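Local coordinates for protein nucleoside-diphosphate-sugar pyrophosphorylase (Vibrio cholerae, PDB 4EVW) that probably transfers a nucleotide onto a sugar phosphate to make a nucleoside-diphosphate sugar, at residues 196-200 and 201-205; 25-29 and 30-34; 103-106 and 107-111; 7-11 and 12-16. The protein carries 1 engineered substitution. All coordinates share one frame; numbering follows the deposited sequence. Where two conformers were deposited one is given.

Interaction 1: residues 196-200 and 201-205; sequences QEWER and GELYI
CD of Arg200 meets the edge of the Tyr204 ring, 3.6 Å from CE2 and near the ring plane. This methylene makes the closest approach of the arginine to the ring; the guanidinium lies beyond it, its plane turned 42° from that of the phenol. CG of Arg200 stands between the backbone N and the carbonyl carbon (chi1 68°), which keeps the start of the chain close to Gly201 N and to the Glu202 side chain. The bent side chain of Glu202 brings OE1 back to CB of Arg200 at 3.5 Å. The charged ends do not meet: Arg200 NE and Glu202 OE1 are 4.9 Å apart, leaving at most a general electrostatic attraction. An apolar contact forms where CD2 of Leu203 approaches the six-membered part of the Trp198 indole obliquely, 3.8 Å from CZ3. A water bridges the intervening backbone, donating to Arg200 O at 3.0 Å and to Glu202 O at 3.3 Å.

Further out, Trp198 is fixed by a hydrogen bond from NE1 to Arg193 O and by a cation-pi contact with the Arg193 side chain. Leu203 is buried against Tyr187, Tyr190 and Val191 of helix 180-191 and Ala88 of helix 87-100, while Tyr204 touches Glu162 and Lys163. The arrangement is an irregular, water-bridged surface loop connecting helix 180-191 to helix 208-214, with Leu203 inserted into the protein interior.

Interaction 2: residues 25-29 and 30-34; sequences LEAHG and QTLFE
Ala27 and Gln30 pair through two backbone hydrogen bonds, Ala27 N to Gln30 O at 2.9 Å and Gln30 N to Ala27 O at 3.2 Å. They close a type I' turn through His28 and Gly29, with Gly29 at a positive phi of 96°. Glu26 and Thr31 form the neighbouring non-hydrogen-bonded pair. A further backbone bond, Leu32 N to Leu25 O at 2.9 Å, joins the residue before the first strand to the first residue of helix 32-37. The same carbonyl oxygen also receives a CA-H...O contact from Thr31.

Apolar contacts follow this pairing. The two methyl groups of Leu32 divide their work, CD1 reaching CB of Leu25 and CD2 reaching CB of Ala27, each at 4.1 Å. On the face shared by Glu26 and Thr31, CG of Glu26 meets CG2 of Thr31 at 4.1 Å, the two side chains crossing at a slant.

Side-chain hydrogen bonds secure the helix start. OG1 of Thr31 lies between its own N and carbonyl carbon (chi1 61°), where it accepts from Glu34 N at 3.2 Å and donates to Glu34 OE1 at 2.6 Å, using the anti lone pair of OE1. Thr31 N approaches that oxygen from above the carboxylate plane, so two donors grip OE1. Tyr238 and Phe241 of helix 235-243 pack on Leu25 and Ala27, respectively. The whole is a beta hairpin with a two-residue type I' turn, running directly into a helix through a Thr-Glu capping box.

Interaction 3: residues 103-106 and 107-111; sequences VDYQ and GSITV
The Tyr105 ring folds back over the chain that follows it, one face lying across the backbone N of Gly107. That nitrogen sits 3.3 Å above the ring plane, over its centre, so the peptide between Gln106 and Gly107 is packed against the pi face. With CG anti to the backbone N (chi1 179°), the ring extends forward along the chain, bringing its hydroxyl to the next peptides. Tyr105 OH donates to Ser108 O at 2.6 Å; the bond lies in the carbonyl plane, on a lone pair, and the acceptor lies at the ring edge. Gly107 has no side chain, and its N and CA lie against the ring; a CB there would collide with Tyr105 OH. CG2 of Ile109 also comes to the ring edge, 4.1 Å from CE2.

The side chain of the next residue, Gln106, reaches back past Tyr105 to Asp104, bending at chi2 (-64°) to bring its amide there. NE2 of Gln106 donates to OD1 of Asp104 at 2.9 Å, with the acceptor nearly in the amide plane and the bond close to linear (162°).

Met1 N also hydrogen-bonds to Tyr105 OH, and Lys180 NZ to Tyr105 O. The loop leads from helix 87-100 into strand 109-111, which runs parallel to strand 2-5 and antiparallel to strand 174-177, with helix 180-191 beside Gln106 and Ile109.

Interaction 4: residues 7-11 and 12-16; sequences AGMSS and RFFKA
One face of the Phe14 ring lies over the carbonyl oxygen of Ser10, which stands 3.3 Å above the ring plane, displaced toward the rim. The nearest ring atom is CG. CE2 of Phe14 has an oblique neighbour in CG of selenomethionine Met9, but Met9 adopts two conformers and this contact, taken from one of them, is uncertain. Phe14 has CG anti to its carbonyl carbon (chi1 -70°), turning the ring back over the start of the helix.

Ser10 O is also the acceptor for the backbone N of Phe14, at 2.8 Å, so the oxygen beneath the ring is held by the first turn of the helix. Ser10 occupies the N-cap position of helix 11-15 and is the centre of an inverse gamma turn, closed by a weak bond from Ser11 N to Met9 O. The position of residues 7-12 just after the first strand of the sheet, with their Ala-Gly-Met-Ser-Ser-Arg sequence, is consistent with the nucleotide-binding loop of sugar nucleotidyltransferases. Ser10 OG makes no capping bond, but accepts from Lys22 N instead, tying the helix start to the next loop. Lys15 N donates to Ser11 O at 3.0 Å, a nearly straight bond (169°) continuing the helical pattern.

CB of Phe13 lies 4.1 Å from CB of Ser10, and its ring leads away from this turn to pack on Pro235 and Tyr238 of helix 235-243 and on Lys22. Phe14 contacts Tyr57, while Arg12 rests against Val234 and Pro235.

Overall arrangement
All four contacts are local, in two loops, a hairpin and a helix start around one mixed-sheet domain. Interactions 2 and 4 touch, their centres 16 Å apart: CD1 of Leu25 packs on CD1 of Phe13 at 3.7 Å, and Tyr238 lies against both residues. The hairpin thus adjoins the probable nucleotide-binding loop of interaction 4. Interactions 1 and 2 fall on opposite sides of the chain's centre, 33 Å between centres, as do interactions 3 and 4 at 29 Å. Nearest atoms of interactions 1 and 3 are about 4 Å apart, and Tyr183 contacts Ile205 in one and Ile109 in the other. A bound magnesium ion lies about 9 Å from the Trp198 side chain.

Interaction 1: residues 196-200 and 201-205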
loop_
_atom_site.group_PDB
_atom_site.type_symbol
_atom_site.label_atom_id
_atom_site.label_comp_id
_atom_site.label_asym_id
_atom_site.label_seq_id
_atom_site.Cartn_x
_atom_site.Cartn_y
_atom_site.Cartn_z
ATOM N N GLN A 196 15.323 3.754 -21.924
ATOM C CA GLN A 196 14.951 2.544 -22.647
ATOM C C GLN A 196 14.236 1.507 -21.787
ATOM O O GLN A 196 13.522 0.650 -22.310
ATOM C CB GLN A 196 16.187 1.910 -23.306
ATOM C CG GLN A 196 17.358 1.676 -22.365
ATOM C CD GLN A 196 18.376 2.808 -22.384
ATOM O OE1 GLN A 196 18.017 3.988 -22.453
ATOM N NE2 GLN A 196 19.657 2.453 -22.307
ATOM N N GLU A 197 14.411 1.587 -20.471
ATOM C CA GLU A 197 13.779 0.632 -19.561
ATOM C C GLU A 197 12.343 0.980 -19.190
ATOM O O GLU A 197 11.643 0.172 -18.580
ATOM C CB GLU A 197 14.584 0.527 -18.267
ATOM C CG GLU A 197 16.022 0.092 -18.440
ATOM C CD GLU A 197 16.700 -0.145 -17.105
ATOM O OE1 GLU A 197 15.986 -0.464 -16.130
ATOM O OE2 GLU A 197 17.939 -0.026 -17.031
ATOM N N TRP A 198 11.898 2.181 -19.543
ATOM C CA TRP A 198 10.548 2.595 -19.184
ATOM C C TRP A 198 9.466 2.052 -20.101
ATOM O O TRP A 198 9.474 2.312 -21.303
ATOM C CB TRP A 198 10.467 4.120 -19.133
ATOM C CG TRP A 198 11.296 4.710 -18.043
ATOM C CD1 TRP A 198 12.657 4.786 -17.993
ATOM C CD2 TRP A 198 10.813 5.305 -16.833
ATOM N NE1 TRP A 198 13.053 5.397 -16.826
ATOM C CE2 TRP A 198 11.942 5.725 -16.098
ATOM C CE3 TRP A 198 9.536 5.523 -16.302
ATOM C CZ2 TRP A 198 11.830 6.353 -14.851
ATOM C CZ3 TRP A 198 9.426 6.148 -15.061
ATOM C CH2 TRP A 198 10.570 6.557 -14.352
ATOM N N GLU A 199 8.526 1.314 -19.519
ATOM C CA GLU A 199 7.425 0.723 -20.272
ATOM C C GLU A 199 6.121 1.456 -20.008
ATOM O O GLU A 199 5.111 1.204 -20.663
ATOM C CB GLU A 199 7.243 -0.740 -19.876
ATOM C CG GLU A 199 8.492 -1.579 -20.000
ATOM C CD GLU A 199 8.207 -3.048 -19.786
ATOM O OE1 GLU A 199 8.126 -3.486 -18.617
ATOM O OE2 GLU A 199 8.046 -3.761 -20.796
ATOM N N ARG A 200 6.147 2.353 -19.033
ATOM C CA ARG A 200 4.970 3.123 -18.669
ATOM C C ARG A 200 5.427 4.273 -17.787
ATOM O O ARG A 200 6.543 4.259 -17.271
ATOM C CB ARG A 200 3.969 2.244 -17.911
ATOM C CG ARG A 200 4.431 1.806 -16.518
ATOM C CD ARG A 200 3.447 0.825 -15.899
ATOM N NE ARG A 200 3.250 -0.340 -16.758
ATOM C CZ ARG A 200 4.026 -1.421 -16.761
ATOM N NH1 ARG A 200 5.061 -1.507 -15.938
ATOM N NH2 ARG A 200 3.779 -2.413 -17.605
ATOM N N GLY A 201 4.566 5.267 -17.616
ATOM C CA GLY A 201 4.931 6.404 -16.794
ATOM C C GLY A 201 4.496 6.270 -15.346
ATOM O O GLY A 201 5.015 6.972 -14.481
ATOM N N GLU A 202 3.549 5.377 -15.073
ATOM C CA GLU A 202 3.067 5.191 -13.705
ATOM C C GLU A 202 4.155 4.616 -12.808
ATOM O O GLU A 202 4.966 3.801 -13.241
ATOM C CB GLU A 202 1.847 4.263 -13.669
ATOM C CG GLU A 202 0.570 4.858 -14.249
ATOM C CD GLU A 202 0.518 4.790 -15.764
ATOM O OE1 GLU A 202 1.395 4.136 -16.368
ATOM O OE2 GLU A 202 -0.411 5.382 -16.352
ATOM N N LEU A 203 4.154 5.037 -11.551
ATOM C CA LEU A 203 5.153 4.577 -10.596
ATOM C C LEU A 203 4.508 3.739 -9.496
ATOM O O LEU A 203 3.912 4.269 -8.556
ATOM C CB LEU A 203 5.880 5.783 -10.000
ATOM C CG LEU A 203 6.588 6.677 -11.021
ATOM C CD1 LEU A 203 7.233 7.865 -10.313
ATOM C CD2 LEU A 203 7.642 5.863 -11.758
ATOM N N TYR A 204 4.634 2.425 -9.637
ATOM C CA TYR A 204 4.064 1.471 -8.690
ATOM C C TYR A 204 5.094 1.005 -7.667
ATOM O O TYR A 204 6.297 1.094 -7.904
ATOM C CB TYR A 204 3.514 0.273 -9.457
ATOM C CG TYR A 204 2.455 0.650 -10.463
ATOM C CD1 TYR A 204 1.289 1.306 -10.062
ATOM C CD2 TYR A 204 2.611 0.353 -11.816
ATOM C CE1 TYR A 204 0.306 1.657 -10.983
ATOM C CE2 TYR A 204 1.632 0.700 -12.746
ATOM C CZ TYR A 204 0.482 1.350 -12.321
ATOM O OH TYR A 204 -0.492 1.688 -13.231
ATOM N N ILE A 205 4.614 0.484 -6.541
ATOM C CA ILE A 205 5.501 0.029 -5.474
ATOM C C ILE A 205 6.219 -1.300 -5.730
ATOM O O ILE A 205 7.420 -1.409 -5.496
ATOM C CB ILE A 205 4.734 -0.127 -4.135
ATOM C CG1 ILE A 205 4.031 1.184 -3.761
ATOM C CG2 ILE A 205 5.713 -0.570 -3.028
ATOM C CD1 ILE A 205 4.885 2.166 -3.005
HETATM O O HOH W 1 7.665 2.880 -14.884
#

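Interaction 2: residues 25-29 and 30-34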
loop_
_atom_site.group_PDB
_atom_site.type_symbol
_atom_site.label_atom_id
_atom_site.label_comp_id
_atom_site.label_asym_id
_atom_site.label_seq_id
_atom_site.Cartn_x
_atom_site.Cartn_y
_atom_site.Cartn_z
ATOM N N LEU A 25 -17.097 6.314 0.883
ATOM C CA LEU A 25 -18.322 5.552 0.672
ATOM C C LEU A 25 -18.562 4.690 1.907
ATOM O O LEU A 25 -17.614 4.309 2.595
ATOM C CB LEU A 25 -18.211 4.689 -0.590
ATOM C CG LEU A 25 -18.038 5.529 -1.865
ATOM C CD1 LEU A 25 -18.074 4.632 -3.089
ATOM C CD2 LEU A 25 -19.149 6.578 -1.936
ATOM N N GLU A 26 -19.828 4.398 2.192
ATOM C CA GLU A 26 -20.175 3.617 3.373
ATOM C C GLU A 26 -20.649 2.203 3.064
ATOM O O GLU A 26 -21.185 1.927 1.992
ATOM C CB GLU A 26 -21.243 4.360 4.186
ATOM C CG GLU A 26 -20.783 5.722 4.708
ATOM C CD GLU A 26 -21.876 6.488 5.438
ATOM O OE1 GLU A 26 -22.492 5.914 6.361
ATOM O OE2 GLU A 26 -22.112 7.667 5.094
ATOM N N ALA A 27 -20.424 1.304 4.015
ATOM C CA ALA A 27 -20.833 -0.082 3.879
ATOM C C ALA A 27 -20.895 -0.718 5.258
ATOM O O ALA A 27 -19.955 -0.613 6.050
ATOM C CB ALA A 27 -19.849 -0.848 2.987
ATOM N N HIS A 28 -22.022 -1.354 5.551
ATOM C CA HIS A 28 -22.210 -2.038 6.822
ATOM C C HIS A 28 -21.933 -1.188 8.058
ATOM O O HIS A 28 -21.408 -1.686 9.056
ATOM C CB HIS A 28 -21.338 -3.289 6.840
ATOM C CG HIS A 28 -21.530 -4.164 5.642
ATOM N ND1 HIS A 28 -22.758 -4.675 5.286
ATOM C CD2 HIS A 28 -20.652 -4.610 4.712
ATOM C CE1 HIS A 28 -22.633 -5.397 4.187
ATOM N NE2 HIS A 28 -21.364 -5.373 3.818
ATOM N N GLY A 29 -22.277 0.094 7.989
ATOM C CA GLY A 29 -22.093 0.964 9.137
ATOM C C GLY A 29 -20.845 1.822 9.224
ATOM O O GLY A 29 -20.714 2.614 10.159
ATOM N N GLN A 30 -19.924 1.680 8.277
ATOM C CA GLN A 30 -18.714 2.491 8.311
ATOM C C GLN A 30 -18.107 2.714 6.930
ATOM O O GLN A 30 -18.387 1.972 5.988
ATOM C CB GLN A 30 -17.683 1.862 9.257
ATOM C CG GLN A 30 -17.232 0.466 8.883
ATOM C CD GLN A 30 -16.324 -0.149 9.937
ATOM O OE1 GLN A 30 -15.741 -1.212 9.725
ATOM N NE2 GLN A 30 -16.204 0.518 11.080
ATOM N N THR A 31 -17.277 3.748 6.821
ATOM C CA THR A 31 -16.636 4.097 5.561
ATOM C C THR A 31 -15.611 3.069 5.115
ATOM O O THR A 31 -15.062 2.328 5.930
ATOM C CB THR A 31 -15.937 5.467 5.653
ATOM O OG1 THR A 31 -14.916 5.419 6.661
ATOM C CG2 THR A 31 -16.949 6.556 6.003
ATOM N N LEU A 32 -15.353 3.019 3.815
ATOM C CA LEU A 32 -14.374 2.077 3.305
ATOM C C LEU A 32 -13.018 2.410 3.936
ATOM O O LEU A 32 -12.203 1.518 4.170
ATOM C CB LEU A 32 -14.326 2.137 1.771
ATOM C CG LEU A 32 -15.655 1.740 1.101
ATOM C CD1 LEU A 32 -15.468 1.633 -0.409
ATOM C CD2 LEU A 32 -16.133 0.407 1.657
ATOM N N PHE A 33 -12.795 3.688 4.243
ATOM C CA PHE A 33 -11.548 4.106 4.886
ATOM C C PHE A 33 -11.398 3.342 6.197
ATOM O O PHE A 33 -10.340 2.786 6.492
ATOM C CB PHE A 33 -11.567 5.606 5.190
ATOM C CG PHE A 33 -10.411 6.070 6.039
ATOM C CD1 PHE A 33 -9.159 6.300 5.477
ATOM C CD2 PHE A 33 -10.580 6.279 7.404
ATOM C CE1 PHE A 33 -8.094 6.734 6.267
ATOM C CE2 PHE A 33 -9.519 6.711 8.199
ATOM C CZ PHE A 33 -8.275 6.941 7.628
ATOM N N GLU A 34 -12.472 3.315 6.981
ATOM C CA GLU A 34 -12.464 2.625 8.267
ATOM C C GLU A 34 -12.304 1.115 8.118
ATOM O O GLU A 34 -11.576 0.484 8.887
ATOM C CB GLU A 34 -13.746 2.946 9.036
ATOM C CG GLU A 34 -13.827 4.392 9.511
ATOM C CD GLU A 34 -15.241 4.794 9.887
ATOM O OE1 GLU A 34 -16.016 5.173 8.983
ATOM O OE2 GLU A 34 -15.580 4.713 11.086
#

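Interaction 3: residues 103-106 and 107-111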
loop_
_atom_site.group_PDB
_atom_site.type_symbol
_atom_site.label_atom_id
_atom_site.label_comp_id
_atom_site.label_asym_id
_atom_site.label_seq_id
_atom_site.Cartn_x
_atom_site.Cartn_y
_atom_site.Cartn_z
ATOM N N VAL A 103 9.237 15.709 11.753
ATOM C CA VAL A 103 9.324 14.332 12.224
ATOM C C VAL A 103 10.524 13.616 11.594
ATOM O O VAL A 103 10.649 13.547 10.372
ATOM C CB VAL A 103 8.015 13.567 11.904
ATOM C CG1 VAL A 103 8.151 12.098 12.287
ATOM C CG2 VAL A 103 6.851 14.206 12.658
ATOM N N ASP A 104 11.411 13.099 12.439
ATOM C CA ASP A 104 12.608 12.394 11.979
ATOM C C ASP A 104 12.403 10.906 12.229
ATOM O O ASP A 104 12.754 10.390 13.285
ATOM C CB ASP A 104 13.828 12.904 12.752
ATOM C CG ASP A 104 15.145 12.361 12.212
ATOM O OD1 ASP A 104 15.135 11.654 11.181
ATOM O OD2 ASP A 104 16.195 12.655 12.825
ATOM N N TYR A 105 11.819 10.217 11.255
ATOM C CA TYR A 105 11.552 8.791 11.400
ATOM C C TYR A 105 12.475 7.975 10.498
ATOM O O TYR A 105 12.579 8.246 9.302
ATOM C CB TYR A 105 10.091 8.516 11.045
ATOM C CG TYR A 105 9.725 7.065 11.134
ATOM C CD1 TYR A 105 9.530 6.449 12.371
ATOM C CD2 TYR A 105 9.606 6.291 9.980
ATOM C CE1 TYR A 105 9.228 5.102 12.459
ATOM C CE2 TYR A 105 9.305 4.936 10.055
ATOM C CZ TYR A 105 9.117 4.350 11.298
ATOM O OH TYR A 105 8.814 3.013 11.385
ATOM N N GLN A 106 13.132 6.966 11.062
ATOM C CA GLN A 106 14.058 6.150 10.277
ATOM C C GLN A 106 13.737 4.661 10.326
ATOM O O GLN A 106 14.549 3.831 9.916
ATOM C CB GLN A 106 15.488 6.362 10.784
ATOM C CG GLN A 106 15.971 7.808 10.747
ATOM C CD GLN A 106 16.050 8.363 9.339
ATOM O OE1 GLN A 106 16.241 7.618 8.377
ATOM N NE2 GLN A 106 15.921 9.680 9.210
ATOM N N GLY A 107 12.552 4.324 10.812
ATOM C CA GLY A 107 12.190 2.925 10.935
ATOM C C GLY A 107 11.577 2.283 9.708
ATOM O O GLY A 107 11.721 2.768 8.585
ATOM N N SER A 108 10.882 1.178 9.938
ATOM C CA SER A 108 10.255 0.436 8.862
ATOM C C SER A 108 9.012 1.140 8.345
ATOM O O SER A 108 8.439 1.997 9.021
ATOM C CB SER A 108 9.846 -0.949 9.364
ATOM O OG SER A 108 8.785 -0.838 10.298
ATOM N N ILE A 109 8.619 0.806 7.125
ATOM C CA ILE A 109 7.378 1.336 6.601
ATOM C C ILE A 109 6.626 0.189 5.957
ATOM O O ILE A 109 7.198 -0.657 5.264
ATOM C CB ILE A 109 7.542 2.493 5.591
ATOM C CG1 ILE A 109 8.401 2.070 4.411
ATOM C CG2 ILE A 109 8.111 3.726 6.293
ATOM C CD1 ILE A 109 8.363 3.101 3.303
ATOM N N THR A 110 5.334 0.162 6.233
ATOM C CA THR A 110 4.445 -0.860 5.716
ATOM C C THR A 110 3.424 -0.126 4.878
ATOM O O THR A 110 2.537 0.536 5.411
ATOM C CB THR A 110 3.760 -1.584 6.877
ATOM O OG1 THR A 110 4.759 -2.209 7.688
ATOM C CG2 THR A 110 2.797 -2.637 6.364
ATOM N N VAL A 111 3.563 -0.220 3.562
ATOM C CA VAL A 111 2.644 0.469 2.664
ATOM C C VAL A 111 1.426 -0.394 2.409
ATOM O O VAL A 111 1.541 -1.580 2.126
ATOM C CB VAL A 111 3.319 0.798 1.321
ATOM C CG1 VAL A 111 2.363 1.597 0.435
ATOM C CG2 VAL A 111 4.602 1.566 1.573
#

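Interaction 4: residues 7-11 and 12-16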
loop_
_atom_site.group_PDB
_atom_site.type_symbol
_atom_site.label_atom_id
_atom_site.label_comp_id
_atom_site.label_asym_id
_atom_site.label_seq_id
_atom_site.Cartn_x
_atom_site.Cartn_y
_atom_site.Cartn_z
ATOM N N ALA A 7 -3.924 9.385 -2.398
ATOM C CA ALA A 7 -3.966 10.646 -3.064
ATOM C C ALA A 7 -4.486 10.496 -4.467
ATOM O O ALA A 7 -4.643 11.445 -5.153
ATOM C CB ALA A 7 -2.632 11.253 -3.091
ATOM N N GLY A 8 -4.749 9.293 -4.878
ATOM C CA GLY A 8 -5.255 9.046 -6.216
ATOM C C GLY A 8 -6.611 9.661 -6.508
ATOM O O GLY A 8 -7.053 10.590 -5.833
HETATM N N MSE A 9 -7.272 9.132 -7.529
HETATM C CA MSE A 9 -8.576 9.624 -7.937
HETATM C C MSE A 9 -9.518 8.439 -8.133
HETATM O O MSE A 9 -9.112 7.390 -8.632
HETATM C CB MSE A 9 -8.425 10.426 -9.233
HETATM C CG MSE A 9 -9.685 11.113 -9.720
HETATM SE SE MSE A 9 -9.293 12.393 -11.111
HETATM C CE MSE A 9 -8.981 13.950 -10.008
ATOM N N SER A 10 -10.773 8.615 -7.733
ATOM C CA SER A 10 -11.787 7.567 -7.832
ATOM C C SER A 10 -12.533 7.611 -9.167
ATOM O O SER A 10 -13.758 7.556 -9.192
ATOM C CB SER A 10 -12.791 7.735 -6.686
ATOM O OG SER A 10 -12.119 7.983 -5.460
ATOM N N SER A 11 -11.799 7.685 -10.274
ATOM C CA SER A 11 -12.421 7.779 -11.595
ATOM C C SER A 11 -13.461 6.722 -11.958
ATOM O O SER A 11 -14.516 7.065 -12.498
ATOM C CB SER A 11 -11.342 7.841 -12.679
ATOM O OG SER A 11 -10.695 9.104 -12.649
ATOM N N ARG A 12 -13.180 5.447 -11.691
ATOM C CA ARG A 12 -14.151 4.399 -12.010
ATOM C C ARG A 12 -15.421 4.563 -11.177
ATOM O O ARG A 12 -16.527 4.284 -11.649
ATOM C CB ARG A 12 -13.567 3.007 -11.764
ATOM C CG ARG A 12 -12.794 2.414 -12.932
ATOM C CD ARG A 12 -13.263 0.989 -13.191
ATOM N NE ARG A 12 -12.155 0.065 -13.406
ATOM C CZ ARG A 12 -12.301 -1.246 -13.583
ATOM N NH1 ARG A 12 -13.512 -1.789 -13.573
ATOM N NH2 ARG A 12 -11.237 -2.015 -13.765
ATOM N N PHE A 13 -15.259 5.003 -9.935
ATOM C CA PHE A 13 -16.407 5.213 -9.063
ATOM C C PHE A 13 -17.181 6.447 -9.519
ATOM O O PHE A 13 -18.408 6.472 -9.441
ATOM C CB PHE A 13 -15.953 5.343 -7.608
ATOM C CG PHE A 13 -15.657 4.015 -6.955
ATOM C CD1 PHE A 13 -16.623 3.364 -6.189
ATOM C CD2 PHE A 13 -14.425 3.397 -7.140
ATOM C CE1 PHE A 13 -16.367 2.118 -5.617
ATOM C CE2 PHE A 13 -14.160 2.148 -6.573
ATOM C CZ PHE A 13 -15.133 1.510 -5.811
ATOM N N PHE A 14 -16.473 7.464 -10.006
ATOM C CA PHE A 14 -17.146 8.661 -10.512
ATOM C C PHE A 14 -18.034 8.251 -11.687
ATOM O O PHE A 14 -19.217 8.598 -11.741
ATOM C CB PHE A 14 -16.136 9.716 -10.982
ATOM C CG PHE A 14 -15.368 10.368 -9.869
ATOM C CD1 PHE A 14 -15.933 10.500 -8.603
ATOM C CD2 PHE A 14 -14.093 10.876 -10.089
ATOM C CE1 PHE A 14 -15.246 11.127 -7.577
ATOM C CE2 PHE A 14 -13.393 11.511 -9.061
ATOM C CZ PHE A 14 -13.972 11.635 -7.802
ATOM N N LYS A 15 -17.467 7.498 -12.623
ATOM C CA LYS A 15 -18.231 7.046 -13.776
ATOM C C LYS A 15 -19.400 6.161 -13.343
ATOM O O LYS A 15 -20.462 6.178 -13.967
ATOM C CB LYS A 15 -17.345 6.265 -14.749
ATOM C CG LYS A 15 -18.098 5.776 -15.980
ATOM C CD LYS A 15 -17.599 4.420 -16.416
ATOM C CE LYS A 15 -16.807 4.482 -17.700
ATOM N NZ LYS A 15 -17.685 4.429 -18.900
ATOM N N ALA A 16 -19.213 5.394 -12.272
ATOM C CA ALA A 16 -20.270 4.512 -11.786
ATOM C C ALA A 16 -21.407 5.301 -11.137
ATOM O O ALA A 16 -22.455 4.740 -10.817
ATOM C CB ALA A 16 -19.699 3.486 -10.797
#